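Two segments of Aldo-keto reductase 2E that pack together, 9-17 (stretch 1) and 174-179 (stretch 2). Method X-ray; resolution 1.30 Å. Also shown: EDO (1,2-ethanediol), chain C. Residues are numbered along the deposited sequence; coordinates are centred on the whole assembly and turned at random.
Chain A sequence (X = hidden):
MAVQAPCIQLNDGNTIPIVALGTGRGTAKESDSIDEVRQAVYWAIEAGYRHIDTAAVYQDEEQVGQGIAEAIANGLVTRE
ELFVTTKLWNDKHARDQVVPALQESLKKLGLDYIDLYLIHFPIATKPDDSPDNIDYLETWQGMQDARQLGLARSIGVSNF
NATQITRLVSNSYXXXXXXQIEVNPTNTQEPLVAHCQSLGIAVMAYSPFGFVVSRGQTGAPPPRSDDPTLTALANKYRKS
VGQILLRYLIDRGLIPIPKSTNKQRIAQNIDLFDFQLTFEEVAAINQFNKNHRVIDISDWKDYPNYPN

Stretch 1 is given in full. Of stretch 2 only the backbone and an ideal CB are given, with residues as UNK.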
# COMPACT_ATOMS: atom_id res chain seq x y z
N GLN A 9 -15.96 1.16 0.32
CA GLN A 9 -16.57 -0.13 0.62
C GLN A 9 -16.04 -1.13 -0.40
O GLN A 9 -16.16 -0.89 -1.58
CB GLN A 9 -18.10 -0.08 0.56
CG GLN A 9 -18.63 -1.41 0.90
CD GLN A 9 -20.14 -1.50 1.03
OE1 GLN A 9 -20.68 -2.61 1.18
NE2 GLN A 9 -20.83 -0.37 1.00
N LEU A 10 -15.42 -2.22 0.06
CA LEU A 10 -14.84 -3.23 -0.86
C LEU A 10 -15.89 -4.17 -1.44
O LEU A 10 -17.03 -4.24 -0.95
CB LEU A 10 -13.77 -4.04 -0.15
CG LEU A 10 -12.62 -3.17 0.36
CD1 LEU A 10 -11.70 -3.93 1.31
CD2 LEU A 10 -11.85 -2.49 -0.82
N ASN A 11 -15.51 -4.92 -2.48
CA ASN A 11 -16.44 -5.85 -3.11
C ASN A 11 -16.94 -6.98 -2.20
O ASN A 11 -17.89 -7.67 -2.57
CB ASN A 11 -15.88 -6.37 -4.45
CG ASN A 11 -14.56 -7.14 -4.31
OD1 ASN A 11 -14.28 -7.76 -3.28
ND2 ASN A 11 -13.76 -7.13 -5.37
N ASP A 12 -16.33 -7.17 -1.03
CA ASP A 12 -16.79 -8.18 -0.07
C ASP A 12 -17.58 -7.54 1.10
O ASP A 12 -17.92 -8.22 2.07
CB ASP A 12 -15.62 -9.03 0.43
CG ASP A 12 -14.67 -8.27 1.33
OD1 ASP A 12 -14.85 -7.05 1.56
OD2 ASP A 12 -13.71 -8.91 1.82
N GLY A 13 -17.82 -6.23 1.00
CA GLY A 13 -18.58 -5.51 2.01
C GLY A 13 -17.75 -4.84 3.08
O GLY A 13 -18.25 -3.95 3.78
N ASN A 14 -16.48 -5.24 3.21
CA ASN A 14 -15.66 -4.63 4.24
C ASN A 14 -15.32 -3.19 3.88
O ASN A 14 -15.14 -2.87 2.72
CB ASN A 14 -14.41 -5.45 4.53
CG ASN A 14 -14.72 -6.64 5.39
OD1 ASN A 14 -15.08 -6.51 6.57
ND2 ASN A 14 -14.61 -7.82 4.82
N THR A 15 -15.24 -2.33 4.88
CA THR A 15 -14.87 -0.96 4.62
C THR A 15 -13.42 -0.74 4.99
O THR A 15 -12.92 -1.31 5.96
CB THR A 15 -15.74 0.03 5.38
OG1 THR A 15 -15.86 -0.43 6.71
CG2 THR A 15 -17.13 0.10 4.73
N ILE A 16 -12.75 0.04 4.17
CA ILE A 16 -11.33 0.27 4.33
C ILE A 16 -11.06 1.77 4.34
O ILE A 16 -11.54 2.51 3.45
CB ILE A 16 -10.58 -0.41 3.20
CG1 ILE A 16 -9.07 -0.38 3.41
CG2 ILE A 16 -10.96 0.16 1.84
CD1 ILE A 16 -8.32 -1.29 2.45
N PRO A 17 -10.32 2.24 5.34
CA PRO A 17 -9.98 3.67 5.34
C PRO A 17 -9.10 4.00 4.17
O PRO A 17 -8.18 3.23 3.87
CB PRO A 17 -9.22 3.86 6.67
CG PRO A 17 -9.63 2.66 7.51
CD PRO A 17 -9.83 1.54 6.54
N UNK A 174 -13.35 -15.98 -5.76
CA UNK A 174 -13.43 -14.63 -5.24
C UNK A 174 -12.32 -13.75 -5.78
O UNK A 174 -11.15 -14.12 -5.66
CB UNK A 174 -13.38 -14.65 -3.71
N UNK A 175 -12.65 -12.61 -6.37
CA UNK A 175 -11.61 -11.75 -6.91
C UNK A 175 -11.03 -10.90 -5.77
O UNK A 175 -11.61 -10.78 -4.68
CB UNK A 175 -12.16 -10.87 -8.03
N UNK A 176 -9.81 -10.42 -5.98
CA UNK A 176 -9.18 -9.60 -4.97
C UNK A 176 -10.02 -8.37 -4.67
O UNK A 176 -10.67 -7.82 -5.58
CB UNK A 176 -7.77 -9.19 -5.42
N UNK A 177 -10.02 -7.92 -3.42
CA UNK A 177 -10.66 -6.64 -3.08
C UNK A 177 -9.82 -5.45 -3.56
O UNK A 177 -10.36 -4.40 -3.85
CB UNK A 177 -10.88 -6.54 -1.57
N UNK A 178 -8.50 -5.68 -3.67
CA UNK A 178 -7.51 -4.65 -3.89
C UNK A 178 -6.36 -5.18 -4.72
O UNK A 178 -5.99 -6.34 -4.58
CB UNK A 178 -7.00 -4.10 -2.56
N UNK A 179 -5.81 -4.31 -5.56
CA UNK A 179 -4.50 -4.47 -6.16
C UNK A 179 -3.67 -3.29 -5.69
O UNK A 179 -4.02 -2.13 -5.98
CB UNK A 179 -4.57 -4.55 -7.69
C1 EDO C . -15.96 -13.29 -8.37
O1 EDO C . -14.93 -12.76 -9.22
C2 EDO C . -16.44 -12.20 -7.40
O2 EDO C . -15.43 -12.00 -6.39

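At position 174 the CA-to-CB bond points sideways, and no atom of stretch 1 lies within 5.5 Å of the ideal CB. Phi/psi of -128/126 is an extended conformation open to most residues, so the visible evidence barely restricts the choice. The deposited residue is Ile-174; its end comes nearer to stretch 1 than its CB, yet its CD1 stays 5.1 Å from CB of Asp-12.

Position 175 also points sideways, with its ideal CB 4.9 Å from ND2 of Asn-11. Its backbone N lies 2.8 Å from O2 of the 1,2-ethanediol, whose other hydroxyl, O1, could accept from a donor. A long polar chain would suit, although a short one would not be excluded. The residue is Arg-175. Its CG passes 3.6 Å from ND2 of Asn-11, and its guanidinium holds the diol at its edge: NE donates to EDO O1 at 2.8 Å and NH2 to the same O1 at 3.1 Å, while the backbone N donates to EDO O2. The diol probably comes from the crystallisation liquor.

At 176 CA-to-CB points away from stretch 1, so the contact is left to the backbone: ND2 of Asn-11 donates to the carbonyl O of 176 at 3.2 Å, with an angle of 154°. Phi of -59° permits proline, among many others, and this bond asks nothing of the side chain. Pro-176 is found here.

Position 177 is the best defined. Its CA lies 5.8 Å from CA of Leu-10, and although CA-to-CB points sideways, the ideal CB is 4.0 Å from both CD1 of Leu-10 and OD1 of Asn-11 and 5.0 Å from OD2 of Asp-12. A compact side chain fits such close surroundings: valine, alanine or threonine, the last finding acceptors nearby. The deposited Val-177 (chi1 m) sets CB 3.9 Å from CD1 of Leu-10, while CG1 lies 3.2 Å from OD1 of Asn-11 and 3.7 Å from OD2 of Asp-12. A water reinforces the join, accepting from N of Asn-11 (2.9 Å) and donating to O of Val-177 (2.8 Å).

Position 178 begins a strand, with phi/psi of -148/145. Its ideal CB is 5.4 Å from CD2 of Leu-10, and the methyl CD1 of Ile-16 lies beyond, so a longer apolar chain such as leucine, isoleucine or methionine could bridge the gap. Ile-178 does so: its CD1 meets CD2 of Leu-10 at 4.0 Å and CD1 of Ile-16 at 3.4 Å.

Position 179 is out of reach, and stretch 1 gives no guidance; it is Asn-179, hydrogen-bonded elsewhere in the structure.

Stretch 2, residues 174-179: IRPVIN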
# COMPACT_ATOMS: atom_id res chain seq x y z
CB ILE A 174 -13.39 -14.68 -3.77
CG1 ILE A 174 -13.39 -13.27 -3.20
CG2 ILE A 174 -12.21 -15.36 -3.30
CD1 ILE A 174 -13.75 -13.24 -1.74
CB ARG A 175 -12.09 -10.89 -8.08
CG ARG A 175 -12.92 -9.74 -7.68
CD ARG A 175 -13.60 -9.06 -8.87
NE ARG A 175 -14.46 -10.01 -9.60
CZ ARG A 175 -15.09 -9.74 -10.74
NH1 ARG A 175 -14.98 -8.56 -11.33
NH2 ARG A 175 -15.83 -10.69 -11.29
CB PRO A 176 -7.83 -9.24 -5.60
CG PRO A 176 -7.95 -9.55 -7.01
CD PRO A 176 -8.97 -10.59 -7.17
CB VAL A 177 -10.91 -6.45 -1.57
CG1 VAL A 177 -11.94 -7.44 -1.06
CG2 VAL A 177 -9.62 -6.55 -0.75
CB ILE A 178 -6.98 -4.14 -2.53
CG1 ILE A 178 -7.95 -3.06 -2.01
CG2 ILE A 178 -5.51 -3.57 -2.62
CD1 ILE A 178 -7.85 -2.74 -0.57
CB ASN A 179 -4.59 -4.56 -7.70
CG ASN A 179 -3.25 -4.90 -8.37
OD1 ASN A 179 -2.34 -5.43 -7.75
ND2 ASN A 179 -3.18 -4.67 -9.68
O HOH W 1 -13.16 -4.09 -3.93
O HOH W 2 -13.22 -10.23 -2.46
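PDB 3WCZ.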